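Local coordinates for protein alpha-1,3-glucanase (Streptomyces thermodiastaticus, PDB 7C7D) that hydrolyses the alpha-1,3-glucosidic links of alpha-1,3-glucan as a thermostable glycosidase of family GH87, its catalytic unit holding a bound calcium ion, at residues T72-Y78 with R90-R94; Q80-E86 with A156-Y162; Q99-V105 with G176-Q182; Q122-L126 with N185-V190. All coordinates share one frame; numbering follows the deposited sequence. Where two conformers were deposited one is given.

Interaction 1. Residues T72-Y78 with R90-R94. With CA (calcium ion), chain C.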
loop_
_atom_site.group_PDB
_atom_site.type_symbol
_atom_site.label_atom_id
_atom_site.label_comp_id
_atom_site.label_asym_id
_atom_site.label_seq_id
_atom_site.Cartn_x
_atom_site.Cartn_y
_atom_site.Cartn_z
ATOM N N THR A 72 27.196 -1.736 5.446
ATOM C CA THR A 72 26.853 -2.111 6.813
ATOM C C THR A 72 25.361 -2.401 6.889
ATOM O O THR A 72 24.544 -1.537 6.565
ATOM C CB THR A 72 27.196 -0.973 7.777
ATOM O OG1 THR A 72 28.585 -0.637 7.655
ATOM C CG2 THR A 72 26.892 -1.385 9.217
ATOM N N LYS A 73 25.008 -3.603 7.332
ATOM C CA LYS A 73 23.605 -3.947 7.508
ATOM C C LYS A 73 23.040 -3.213 8.720
ATOM O O LYS A 73 23.688 -3.122 9.767
ATOM C CB LYS A 73 23.466 -5.461 7.708
ATOM C CG LYS A 73 22.071 -6.024 7.443
ATOM C CD LYS A 73 22.017 -7.550 7.624
ATOM C CE LYS A 73 22.749 -8.300 6.505
ATOM N NZ LYS A 73 22.553 -9.789 6.551
ATOM N N ILE A 74 21.830 -2.672 8.568
ATOM C CA ILE A 74 21.093 -2.072 9.674
ATOM C C ILE A 74 19.857 -2.920 9.943
ATOM O O ILE A 74 19.340 -3.597 9.047
ATOM C CB ILE A 74 20.720 -0.587 9.460
ATOM C CG1 ILE A 74 19.702 -0.418 8.324
ATOM C CG2 ILE A 74 21.979 0.239 9.220
ATOM C CD1 ILE A 74 19.088 0.970 8.260
ATOM N N GLY A 75 19.382 -2.882 11.188
ATOM C CA GLY A 75 18.236 -3.661 11.595
ATOM C C GLY A 75 18.615 -5.091 11.928
ATOM O O GLY A 75 19.790 -5.470 11.870
ATOM N N PRO A 76 17.624 -5.924 12.278
ATOM C CA PRO A 76 16.199 -5.574 12.340
ATOM C C PRO A 76 15.852 -4.679 13.525
ATOM O O PRO A 76 16.437 -4.800 14.601
ATOM C CB PRO A 76 15.512 -6.934 12.493
ATOM C CG PRO A 76 16.539 -7.811 13.110
ATOM C CD PRO A 76 17.852 -7.355 12.555
ATOM N N ASP A 77 14.905 -3.770 13.318
ATOM C CA ASP A 77 14.402 -2.909 14.379
ATOM C C ASP A 77 12.978 -2.538 14.009
ATOM O O ASP A 77 12.715 -2.189 12.857
ATOM C CB ASP A 77 15.262 -1.642 14.487
ATOM C CG ASP A 77 15.063 -0.891 15.793
ATOM O OD1 ASP A 77 14.146 -1.237 16.573
ATOM O OD2 ASP A 77 15.840 0.053 16.038
ATOM N N TYR A 78 12.065 -2.650 14.968
ATOM C CA TYR A 78 10.674 -2.258 14.788
ATOM C C TYR A 78 10.357 -0.928 15.448
ATOM O O TYR A 78 9.239 -0.428 15.301
ATOM C CB TYR A 78 9.734 -3.338 15.347
ATOM C CG TYR A 78 9.753 -4.632 14.567
ATOM C CD1 TYR A 78 10.826 -5.510 14.662
ATOM C CD2 TYR A 78 8.696 -4.974 13.728
ATOM C CE1 TYR A 78 10.845 -6.692 13.944
ATOM C CE2 TYR A 78 8.704 -6.151 13.011
ATOM C CZ TYR A 78 9.781 -7.006 13.119
ATOM O OH TYR A 78 9.794 -8.178 12.402
ATOM N N ARG A 90 12.620 -4.940 7.734
ATOM C CA ARG A 90 13.184 -4.213 8.868
ATOM C C ARG A 90 14.700 -4.118 8.806
ATOM O O ARG A 90 15.343 -3.863 9.827
ATOM C CB ARG A 90 12.720 -4.769 10.220
ATOM C CG ARG A 90 11.241 -5.057 10.283
ATOM C CD ARG A 90 10.376 -3.827 9.963
ATOM N NE ARG A 90 8.979 -4.232 10.064
ATOM C CZ ARG A 90 7.986 -3.496 10.544
ATOM N NH1 ARG A 90 8.192 -2.241 10.933
ATOM N NH2 ARG A 90 6.777 -4.038 10.640
ATOM N N GLN A 91 15.274 -4.334 7.622
ATOM C CA GLN A 91 16.717 -4.334 7.441
ATOM C C GLN A 91 17.058 -3.674 6.115
ATOM O O GLN A 91 16.270 -3.703 5.169
ATOM C CB GLN A 91 17.286 -5.753 7.445
ATOM C CG GLN A 91 17.093 -6.481 8.747
ATOM C CD GLN A 91 17.289 -7.961 8.571
ATOM O OE1 GLN A 91 18.401 -8.464 8.680
ATOM N NE2 GLN A 91 16.206 -8.670 8.268
ATOM N N ALA A 92 18.250 -3.090 6.055
ATOM C CA ALA A 92 18.750 -2.448 4.849
ATOM C C ALA A 92 20.269 -2.445 4.940
ATOM O O ALA A 92 20.848 -2.911 5.925
ATOM C CB ALA A 92 18.178 -1.029 4.712
ATOM N N VAL A 93 20.920 -1.906 3.914
ATOM C CA VAL A 93 22.379 -1.876 3.855
ATOM C C VAL A 93 22.821 -0.438 3.623
ATOM O O VAL A 93 22.481 0.162 2.594
ATOM C CB VAL A 93 22.931 -2.800 2.760
ATOM C CG1 VAL A 93 24.441 -2.702 2.712
ATOM C CG2 VAL A 93 22.504 -4.248 3.013
ATOM N N ARG A 94 23.580 0.109 4.568
ATOM C CA ARG A 94 24.102 1.464 4.456
ATOM C C ARG A 94 25.405 1.420 3.673
ATOM O O ARG A 94 26.349 0.715 4.062
ATOM C CB ARG A 94 24.354 2.050 5.842
ATOM C CG ARG A 94 24.861 3.490 5.798
ATOM C CD ARG A 94 24.896 4.116 7.182
ATOM N NE ARG A 94 25.934 3.530 8.022
ATOM C CZ ARG A 94 25.703 2.861 9.146
ATOM N NH1 ARG A 94 24.461 2.680 9.577
ATOM N NH2 ARG A 94 26.718 2.367 9.841
HETATM CA CA CA C . 15.328 -4.689 3.233
HETATM O O HOH W 1 28.684 1.391 5.665
HETATM O O HOH W 2 6.988 -0.462 13.572
#

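Interaction 2. Residues Q80-E86 with A156-Y162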
loop_
_atom_site.group_PDB
_atom_site.type_symbol
_atom_site.label_atom_id
_atom_site.label_comp_id
_atom_site.label_asym_id
_atom_site.label_seq_id
_atom_site.Cartn_x
_atom_site.Cartn_y
_atom_site.Cartn_z
ATOM N N GLN A 80 9.417 2.559 16.499
ATOM C CA GLN A 80 8.778 3.609 15.717
ATOM C C GLN A 80 9.746 4.756 15.460
ATOM O O GLN A 80 10.436 5.225 16.370
ATOM C CB GLN A 80 7.551 4.133 16.461
ATOM C CG GLN A 80 6.785 5.183 15.677
ATOM C CD GLN A 80 5.637 5.788 16.459
ATOM O OE1 GLN A 80 5.402 5.440 17.617
ATOM N NE2 GLN A 80 4.926 6.717 15.834
ATOM N N GLY A 81 9.795 5.203 14.209
ATOM C CA GLY A 81 10.590 6.349 13.838
ATOM C C GLY A 81 12.035 6.066 13.494
ATOM O O GLY A 81 12.764 7.007 13.160
ATOM N N THR A 82 12.478 4.814 13.563
ATOM C CA THR A 82 13.841 4.475 13.181
ATOM C C THR A 82 13.928 4.165 11.690
ATOM O O THR A 82 12.963 3.725 11.061
ATOM C CB THR A 82 14.360 3.272 13.979
ATOM O OG1 THR A 82 13.582 2.107 13.665
ATOM C CG2 THR A 82 14.310 3.556 15.486
ATOM N N LEU A 83 15.122 4.374 11.133
ATOM C CA LEU A 83 15.333 4.095 9.718
ATOM C C LEU A 83 15.068 2.629 9.393
ATOM O O LEU A 83 14.413 2.317 8.389
ATOM C CB LEU A 83 16.755 4.491 9.323
ATOM C CG LEU A 83 17.116 4.446 7.840
ATOM C CD1 LEU A 83 16.190 5.319 7.010
ATOM C CD2 LEU A 83 18.567 4.883 7.657
ATOM N N ALA A 84 15.558 1.713 10.233
ATOM C CA ALA A 84 15.349 0.295 9.954
ATOM C C ALA A 84 13.875 -0.090 10.005
ATOM O O ALA A 84 13.446 -0.986 9.268
ATOM C CB ALA A 84 16.156 -0.560 10.928
ATOM N N SER A 85 13.076 0.580 10.847
ATOM C CA SER A 85 11.682 0.167 11.007
ATOM C C SER A 85 10.894 0.321 9.721
ATOM O O SER A 85 9.931 -0.425 9.502
ATOM C CB SER A 85 10.997 0.942 12.138
ATOM O OG SER A 85 10.750 2.301 11.780
ATOM N N GLU A 86 11.273 1.276 8.870
ATOM C CA GLU A 86 10.563 1.506 7.618
ATOM C C GLU A 86 11.133 0.708 6.455
ATOM O O GLU A 86 10.622 0.817 5.339
ATOM C CB GLU A 86 10.530 2.998 7.260
ATOM C CG GLU A 86 9.542 3.826 8.079
ATOM C CD GLU A 86 9.223 5.170 7.450
ATOM O OE1 GLU A 86 9.845 5.510 6.428
ATOM O OE2 GLU A 86 8.347 5.884 7.986
ATOM N N ALA A 156 2.027 10.121 15.652
ATOM C CA ALA A 156 2.905 9.983 14.502
ATOM C C ALA A 156 4.233 10.679 14.768
ATOM O O ALA A 156 4.293 11.706 15.450
ATOM C CB ALA A 156 2.247 10.578 13.256
ATOM N N LYS A 157 5.302 10.097 14.242
ATOM C CA LYS A 157 6.632 10.686 14.250
ATOM C C LYS A 157 7.044 10.953 12.810
ATOM O O LYS A 157 6.383 10.503 11.871
ATOM C CB LYS A 157 7.642 9.744 14.920
ATOM C CG LYS A 157 7.391 9.537 16.405
ATOM C CD LYS A 157 8.473 8.672 17.034
ATOM C CE LYS A 157 8.347 8.659 18.551
ATOM N NZ LYS A 157 7.182 7.843 18.995
ATOM N N THR A 158 8.140 11.701 12.634
ATOM C CA THR A 158 8.696 11.892 11.300
ATOM C C THR A 158 8.835 10.539 10.623
ATOM O O THR A 158 9.239 9.550 11.246
ATOM C CB THR A 158 10.073 12.550 11.368
ATOM O OG1 THR A 158 10.009 13.724 12.179
ATOM C CG2 THR A 158 10.539 12.938 9.966
ATOM N N HIS A 159 8.472 10.487 9.347
ATOM C CA HIS A 159 8.361 9.200 8.678
ATOM C C HIS A 159 8.681 9.383 7.199
ATOM O O HIS A 159 9.118 10.452 6.765
ATOM C CB HIS A 159 6.987 8.560 8.939
ATOM C CG HIS A 159 5.825 9.433 8.572
ATOM N ND1 HIS A 159 5.315 10.391 9.422
ATOM C CD2 HIS A 159 5.068 9.484 7.450
ATOM C CE1 HIS A 159 4.293 10.993 8.840
ATOM N NE2 HIS A 159 4.118 10.460 7.643
ATOM N N HIS A 160 8.475 8.319 6.423
ATOM C CA HIS A 160 8.648 8.377 4.972
ATOM C C HIS A 160 10.120 8.601 4.604
ATOM O O HIS A 160 10.453 9.489 3.819
ATOM C CB HIS A 160 7.741 9.459 4.370
ATOM C CG HIS A 160 7.262 9.178 2.983
ATOM N ND1 HIS A 160 6.311 8.219 2.693
ATOM C CD2 HIS A 160 7.566 9.775 1.807
ATOM C CE1 HIS A 160 6.071 8.226 1.393
ATOM N NE2 HIS A 160 6.816 9.164 0.833
ATOM N N PHE A 161 11.006 7.792 5.194
ATOM C CA PHE A 161 12.442 7.984 5.013
ATOM C C PHE A 161 12.938 7.493 3.663
ATOM O O PHE A 161 13.984 7.954 3.189
ATOM C CB PHE A 161 13.214 7.229 6.092
ATOM C CG PHE A 161 12.748 7.521 7.484
ATOM C CD1 PHE A 161 12.598 8.828 7.923
ATOM C CD2 PHE A 161 12.456 6.488 8.360
ATOM C CE1 PHE A 161 12.169 9.091 9.210
ATOM C CE2 PHE A 161 12.018 6.746 9.636
ATOM C CZ PHE A 161 11.878 8.051 10.066
ATOM N N TYR A 162 12.241 6.538 3.059
ATOM C CA TYR A 162 12.696 5.893 1.841
ATOM C C TYR A 162 12.007 6.504 0.629
ATOM O O TYR A 162 11.117 7.350 0.740
ATOM C CB TYR A 162 12.462 4.367 1.912
ATOM C CG TYR A 162 13.318 3.687 2.967
ATOM C CD1 TYR A 162 12.921 3.662 4.297
ATOM C CD2 TYR A 162 14.539 3.096 2.631
ATOM C CE1 TYR A 162 13.707 3.069 5.270
ATOM C CE2 TYR A 162 15.344 2.511 3.594
ATOM C CZ TYR A 162 14.918 2.500 4.912
ATOM O OH TYR A 162 15.714 1.921 5.871
HETATM O O HOH W 3 5.185 7.429 13.076
HETATM O O HOH W 4 11.228 9.550 13.258
HETATM O O HOH W 5 9.781 5.099 3.760
#

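Interaction 3. Residues Q99-V105 with G176-Q182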
loop_
_atom_site.group_PDB
_atom_site.type_symbol
_atom_site.label_atom_id
_atom_site.label_comp_id
_atom_site.label_asym_id
_atom_site.label_seq_id
_atom_site.Cartn_x
_atom_site.Cartn_y
_atom_site.Cartn_z
ATOM N N GLN A 99 31.282 1.823 -1.257
ATOM C CA GLN A 99 30.702 0.553 -0.912
ATOM C C GLN A 99 29.601 0.209 -1.883
ATOM O O GLN A 99 29.010 1.076 -2.527
ATOM C CB GLN A 99 30.248 0.570 0.571
ATOM C CG GLN A 99 31.431 0.871 1.542
ATOM C CD GLN A 99 31.052 1.115 2.990
ATOM O OE1 GLN A 99 29.901 1.378 3.327
ATOM N NE2 GLN A 99 32.057 1.067 3.856
ATOM N N ARG A 100 29.378 -1.084 -2.014
ATOM C CA ARG A 100 28.505 -1.594 -3.039
ATOM C C ARG A 100 27.668 -2.712 -2.463
ATOM O O ARG A 100 28.000 -3.312 -1.438
ATOM C CB ARG A 100 29.300 -2.089 -4.251
ATOM C CG ARG A 100 30.290 -3.182 -3.924
ATOM C CD ARG A 100 31.242 -3.425 -5.082
ATOM N NE ARG A 100 32.581 -3.834 -4.656
ATOM C CZ ARG A 100 33.593 -3.003 -4.430
ATOM N NH1 ARG A 100 33.436 -1.694 -4.584
ATOM N NH2 ARG A 100 34.771 -3.484 -4.056
ATOM N N VAL A 101 26.566 -2.977 -3.138
ATOM C CA VAL A 101 25.774 -4.159 -2.861
ATOM C C VAL A 101 25.574 -4.873 -4.185
ATOM O O VAL A 101 25.200 -4.247 -5.183
ATOM C CB VAL A 101 24.444 -3.822 -2.161
ATOM C CG1 VAL A 101 23.654 -2.808 -2.956
ATOM C CG2 VAL A 101 23.626 -5.082 -1.942
ATOM N N GLU A 102 25.905 -6.158 -4.212
ATOM C CA GLU A 102 25.928 -6.950 -5.434
ATOM C C GLU A 102 24.777 -7.943 -5.366
ATOM O O GLU A 102 24.803 -8.877 -4.556
ATOM C CB GLU A 102 27.262 -7.682 -5.549
ATOM C CG GLU A 102 27.407 -8.513 -6.800
ATOM C CD GLU A 102 28.782 -9.136 -6.909
ATOM O OE1 GLU A 102 29.667 -8.768 -6.109
ATOM O OE2 GLU A 102 28.977 -9.984 -7.801
ATOM N N PHE A 103 23.773 -7.736 -6.209
ATOM C CA PHE A 103 22.598 -8.588 -6.243
ATOM C C PHE A 103 22.796 -9.703 -7.254
ATOM O O PHE A 103 23.322 -9.483 -8.348
ATOM C CB PHE A 103 21.378 -7.779 -6.681
ATOM C CG PHE A 103 20.920 -6.763 -5.678
ATOM C CD1 PHE A 103 19.986 -7.095 -4.714
ATOM C CD2 PHE A 103 21.403 -5.469 -5.716
ATOM C CE1 PHE A 103 19.557 -6.158 -3.794
ATOM C CE2 PHE A 103 20.977 -4.528 -4.801
ATOM C CZ PHE A 103 20.052 -4.871 -3.840
ATOM N N THR A 104 22.345 -10.896 -6.896
ATOM C CA THR A 104 22.193 -11.964 -7.870
ATOM C C THR A 104 20.809 -11.826 -8.493
ATOM O O THR A 104 19.797 -11.833 -7.784
ATOM C CB THR A 104 22.382 -13.333 -7.224
ATOM O OG1 THR A 104 23.736 -13.449 -6.770
ATOM C CG2 THR A 104 22.104 -14.437 -8.238
ATOM N N VAL A 105 20.775 -11.667 -9.810
ATOM C CA VAL A 105 19.518 -11.429 -10.522
ATOM C C VAL A 105 18.606 -12.640 -10.353
ATOM O O VAL A 105 19.041 -13.783 -10.595
ATOM C CB VAL A 105 19.813 -11.149 -12.005
ATOM C CG1 VAL A 105 18.547 -11.082 -12.803
ATOM C CG2 VAL A 105 20.598 -9.853 -12.139
ATOM N N GLY A 176 21.069 -15.385 -12.232
ATOM C CA GLY A 176 22.458 -15.712 -12.032
ATOM C C GLY A 176 23.417 -14.593 -12.382
ATOM O O GLY A 176 24.561 -14.605 -11.910
ATOM N N ASP A 177 22.986 -13.636 -13.203
ATOM C CA ASP A 177 23.786 -12.452 -13.459
ATOM C C ASP A 177 23.920 -11.637 -12.176
ATOM O O ASP A 177 23.234 -11.877 -11.177
ATOM C CB ASP A 177 23.127 -11.579 -14.526
ATOM C CG ASP A 177 23.314 -12.122 -15.930
ATOM O OD1 ASP A 177 23.833 -13.249 -16.076
ATOM O OD2 ASP A 177 22.929 -11.416 -16.887
ATOM N N THR A 178 24.817 -10.659 -12.210
ATOM C CA THR A 178 25.058 -9.782 -11.075
ATOM C C THR A 178 24.706 -8.357 -11.468
ATOM O O THR A 178 25.118 -7.880 -12.529
ATOM C CB THR A 178 26.525 -9.835 -10.646
ATOM O OG1 THR A 178 27.358 -9.554 -11.776
ATOM C CG2 THR A 178 26.867 -11.211 -10.094
ATOM N N VAL A 179 23.932 -7.690 -10.617
ATOM C CA VAL A 179 23.702 -6.255 -10.711
ATOM C C VAL A 179 24.227 -5.644 -9.422
ATOM O O VAL A 179 23.779 -6.011 -8.327
ATOM C CB VAL A 179 22.218 -5.921 -10.925
ATOM C CG1 VAL A 179 21.984 -4.412 -10.819
ATOM C CG2 VAL A 179 21.751 -6.439 -12.275
ATOM N N THR A 180 25.183 -4.730 -9.548
ATOM C CA THR A 180 25.827 -4.111 -8.401
ATOM C C THR A 180 25.473 -2.634 -8.354
ATOM O O THR A 180 25.541 -1.935 -9.373
ATOM C CB THR A 180 27.346 -4.288 -8.467
ATOM O OG1 THR A 180 27.658 -5.686 -8.479
ATOM C CG2 THR A 180 28.011 -3.648 -7.258
ATOM N N LEU A 181 25.080 -2.173 -7.177
ATOM C CA LEU A 181 24.857 -0.760 -6.918
ATOM C C LEU A 181 26.043 -0.242 -6.120
ATOM O O LEU A 181 26.406 -0.826 -5.097
ATOM C CB LEU A 181 23.567 -0.567 -6.121
ATOM C CG LEU A 181 22.320 -1.257 -6.678
ATOM C CD1 LEU A 181 21.107 -0.945 -5.813
ATOM C CD2 LEU A 181 22.085 -0.840 -8.124
ATOM N N GLN A 182 26.656 0.835 -6.602
ATOM C CA GLN A 182 27.878 1.374 -6.019
ATOM C C GLN A 182 27.659 2.833 -5.648
ATOM O O GLN A 182 27.383 3.664 -6.521
ATOM C CB GLN A 182 29.037 1.257 -7.007
ATOM C CG GLN A 182 30.360 1.744 -6.465
ATOM C CD GLN A 182 31.481 0.786 -6.772
ATOM O OE1 GLN A 182 31.468 -0.368 -6.345
ATOM N NE2 GLN A 182 32.450 1.250 -7.546
#

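Interaction 4. Residues Q122-L126 with N185-V190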
loop_
_atom_site.group_PDB
_atom_site.type_symbol
_atom_site.label_atom_id
_atom_site.label_comp_id
_atom_site.label_asym_id
_atom_site.label_seq_id
_atom_site.Cartn_x
_atom_site.Cartn_y
_atom_site.Cartn_z
ATOM N N GLN A 122 20.113 15.957 1.401
ATOM C CA GLN A 122 21.151 15.543 0.473
ATOM C C GLN A 122 20.559 14.804 -0.715
ATOM O O GLN A 122 19.414 14.338 -0.693
ATOM C CB GLN A 122 22.190 14.664 1.171
ATOM C CG GLN A 122 22.903 15.376 2.304
ATOM C CD GLN A 122 23.870 14.470 3.027
ATOM O OE1 GLN A 122 24.023 13.309 2.669
ATOM N NE2 GLN A 122 24.530 14.998 4.049
ATOM N N SER A 123 21.371 14.697 -1.757
ATOM C CA SER A 123 20.988 13.984 -2.964
ATOM C C SER A 123 22.258 13.594 -3.698
ATOM O O SER A 123 23.351 14.078 -3.395
ATOM C CB SER A 123 20.078 14.832 -3.855
ATOM O OG SER A 123 20.758 15.992 -4.293
ATOM N N GLY A 124 22.099 12.702 -4.668
ATOM C CA GLY A 124 23.222 12.294 -5.483
ATOM C C GLY A 124 22.811 11.222 -6.461
ATOM O O GLY A 124 21.677 11.214 -6.955
ATOM N N THR A 125 23.730 10.314 -6.760
ATOM C CA THR A 125 23.445 9.237 -7.686
ATOM C C THR A 125 23.995 7.945 -7.116
ATOM O O THR A 125 24.798 7.942 -6.183
ATOM C CB THR A 125 24.049 9.491 -9.071
ATOM O OG1 THR A 125 25.453 9.727 -8.933
ATOM C CG2 THR A 125 23.393 10.691 -9.737
ATOM N N LEU A 126 23.537 6.843 -7.694
ATOM C CA LEU A 126 23.974 5.507 -7.324
ATOM C C LEU A 126 24.354 4.802 -8.615
ATOM O O LEU A 126 23.520 4.668 -9.516
ATOM C CB LEU A 126 22.829 4.782 -6.614
ATOM C CG LEU A 126 23.097 3.452 -5.912
ATOM C CD1 LEU A 126 24.194 3.550 -4.867
ATOM C CD2 LEU A 126 21.808 2.964 -5.273
ATOM N N ASN A 185 28.807 9.397 -4.354
ATOM C CA ASN A 185 28.762 10.820 -4.025
ATOM C C ASN A 185 27.768 11.158 -2.921
ATOM O O ASN A 185 27.529 12.344 -2.667
ATOM C CB ASN A 185 28.474 11.668 -5.270
ATOM C CG ASN A 185 27.204 11.242 -5.987
ATOM O OD1 ASN A 185 26.266 10.751 -5.366
ATOM N ND2 ASN A 185 27.167 11.438 -7.301
ATOM N N VAL A 186 27.168 10.153 -2.289
ATOM C CA VAL A 186 26.264 10.344 -1.163
ATOM C C VAL A 186 26.108 8.982 -0.509
ATOM O O VAL A 186 26.181 7.946 -1.177
ATOM C CB VAL A 186 24.897 10.933 -1.607
ATOM C CG1 VAL A 186 24.177 9.998 -2.582
ATOM C CG2 VAL A 186 24.018 11.259 -0.402
ATOM N N GLN A 187 25.913 8.979 0.805
ATOM C CA GLN A 187 25.709 7.728 1.525
ATOM C C GLN A 187 24.281 7.253 1.280
ATOM O O GLN A 187 23.326 7.996 1.523
ATOM C CB GLN A 187 25.952 7.945 3.014
ATOM C CG GLN A 187 25.869 6.697 3.874
ATOM C CD GLN A 187 25.891 7.042 5.345
ATOM O OE1 GLN A 187 24.930 7.600 5.871
ATOM N NE2 GLN A 187 26.995 6.729 6.014
ATOM N N VAL A 188 24.128 6.026 0.793
ATOM C CA VAL A 188 22.825 5.507 0.395
ATOM C C VAL A 188 22.517 4.272 1.224
ATOM O O VAL A 188 23.323 3.337 1.278
ATOM C CB VAL A 188 22.770 5.168 -1.106
ATOM C CG1 VAL A 188 21.352 4.743 -1.497
ATOM C CG2 VAL A 188 23.242 6.350 -1.950
ATOM N N THR A 189 21.350 4.257 1.857
ATOM C CA THR A 189 20.869 3.075 2.558
ATOM C C THR A 189 19.921 2.351 1.613
ATOM O O THR A 189 18.845 2.860 1.292
ATOM C CB THR A 189 20.203 3.470 3.870
ATOM O OG1 THR A 189 21.191 4.091 4.706
ATOM C CG2 THR A 189 19.647 2.243 4.585
ATOM N N VAL A 190 20.345 1.185 1.130
ATOM C CA VAL A 190 19.592 0.423 0.139
ATOM C C VAL A 190 18.744 -0.620 0.852
ATOM O O VAL A 190 19.260 -1.428 1.631
ATOM C CB VAL A 190 20.536 -0.229 -0.885
ATOM C CG1 VAL A 190 19.735 -0.983 -1.938
ATOM C CG2 VAL A 190 21.421 0.833 -1.547
HETATM O O HOH W 6 25.908 14.179 -4.319
HETATM O O HOH W 7 26.288 7.519 -3.978
#

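Interaction 1. Residues T72-Y78 with R90-R94
Thr72 and Arg94 form a hydrogen-bonded antiparallel pair, with Thr72 N 2.9 Å from Arg94 O and Arg94 N returning the bond to Thr72 O. Two residues on, Ile74 N gives a nearly straight bond of 2.8 Å to Ala92 O. The return bond from Ala92 N to Ile74 O is longer. Between these pairs Lys73 faces Val93 without such bonds. Above Thr72, Arg94 bends at chi3 (70°) and lays one face of its guanidinium over Thr72 CB, while its NH1 lies 3.5 Å from Ile74 CG2. Water 1 joins Thr72 OG1 to Arg94 O.

This two-stranded edge belongs to the N-terminal beta-sandwich domain, where Val93 pairs onward with Val190. Past the strands, Gly75 leads into a cis peptide bond before Pro76, and Pro76 CA rests 3.2 Å from Arg90 O. Arg90 then folds back at chi2 (-57°). Its CG sits over one face of the Tyr78 ring, 3.9 Å from the centroid, and Tyr78 CD2 lies over the guanidinium. Asp424 forms a salt bridge with Arg90 NE, and Thr425 O and Arg459 O accept from NH2. Gln91 O binds the calcium ion at 2.4 Å, with Glu63, Glu65, Ser88 and Asp191.

Interaction 2. Residues Q80-E86 with A156-Y162
Glu86 reaches across to the backbone of 156-162 and accepts two N-H groups with its carboxylate. OE1 takes Phe161 N at 2.8 Å, on the syn side but 23° out of the carboxylate plane. OE2 takes His160 N at 2.9 Å through its syn lone pair. Water 5 also donates to OE1 and accepts from Tyr162 N, so three successive backbone N-H groups are served directly or through water.

Tyr162 OH donates to Leu83 O at 2.9 Å, approaching from above the carbonyl plane. Leu83 CD1 fits between the two aromatic residues, 3.7 Å from Phe161 CB and equally near Tyr162 CZ. The Phe161 ring edge meets Thr82 O, and OE2 of Glu86 lies over a face of that ring.

At the other end the contact is wetter. Lys157 NZ makes a weak bond of 3.3 Å to Gln80 OE1. Water 3 accepts from both Gln80 NE2 and Lys157 N, and NE2 has a further partner in Gly155 O. Water 4 donates to Gly81 O and Thr158 O. Within the segments, Thr82 OG1 accepts from Ser85 N in an ST motif and also bonds to Thr79 O, and His159 ND1 donates in its ring plane to Lys157 O.

Two irregular loops of the N-terminal domain are thus joined largely by side-chain and water bonds. The paired N-H groups would probably stabilise the buried Glu86 as a carboxylate.

Interaction 3. Residues Q99-V105 with G176-Q182
Phe103 and Leu181 mesh on the buried face of this strand pair, where Phe103 CE2 lies 3.7 Å from Leu181 CD1. The ring also turns an edge to Val179 O. On one side of it Val101 CG1 packs beside Leu181 CB at 3.9 Å. On the other, Val105 CG2 fills the hollow between Val179 CG2, 3.6 Å away, and Asp177 CB.

Strands 100-104 and 178-182 run antiparallel at 161° in the five-stranded sheet of the beta-sandwich. Backbone bonds join Val101 with Leu181 and Phe103 with Val179, and continue beyond the strands to Val105 with Asp177 and Gly176. Inner residues meet the other sheet: Leu181 touches Leu112 and Val114, and Phe103 touches Ala193.

On the outer face Thr180 CG2 nestles against Arg100 CB at 3.6 Å, while Thr180 OG1 faces Glu102 CG. Extended Glu102 brings OE2 to Thr178 CG2. Arg100 and Gln182 lie side by side, and Arg100 NH1 donates to Gln182 OE1 at 3.0 Å, from above the amide carbonyl plane.

Interaction 4. Residues Q122-L126 with N185-V190
Asn185 uses both ends of its amide to hold Thr125. OD1 accepts from Thr125 N at 2.9 Å, on a lone pair and in the carbonyl plane, and the bond is nearly straight (170°). ND2 donates to Thr125 OG1, also at 2.9 Å, but more bent and with OG1 tilted from the amide plane. Asn185 CG lies between its own backbone N and carbonyl carbon (chi1 55°), which turns the amide toward the strand.

The contact spans the two sheets of the N-terminal beta-sandwich, joining the start of strand 123-130 to the turn that leads into strand 188-196. The two segments run at a steep angle, 76° apart, and the direct bonds between them come from the Asn185 side chain. Water fills in the rest. Water 6 donates to Ser123 O and Asn185 O. Water 7 donates to Thr125 O and Val186 O and accepts from Asn185 N.

Packing follows beside this polar corner. Gly124 brings its CA to 3.4 Å from Asn185 OD1 and 3.8 Å from Val186 CG1. Val186 slides past Gln122, its CG2 near the amide oxygen, and also touches Val141 of strand 133-142. Farther in, Leu126 spreads its two methyl groups over the other sheet. CD1 lies 4.2 Å from Val188 CG2, and CD2 lies 4.3 Å from Val190 CG2.

In the fold
From the N terminus, interaction 1 closes a short loop between strands 72-74 and 92-95. Segment 80-86 lies inside that loop and reaches on to 156-162, so interaction 2 crosses interaction 1; Arg90 NH1 bonds to Ser85 O where they touch. Interaction 3 opens after interaction 1 closes and joins strands 100-104 and 178-183. It crosses interactions 2 and 4. Interaction 4 crosses interaction 2 as well, and its segment 185-190 pairs with 90-94 through Val93 O and Val190 N. Leu181 and Leu126 meet between interactions 3 and 4. Together they tie the sandwich sheets, the calcium site and the loops facing the parallel beta-helix.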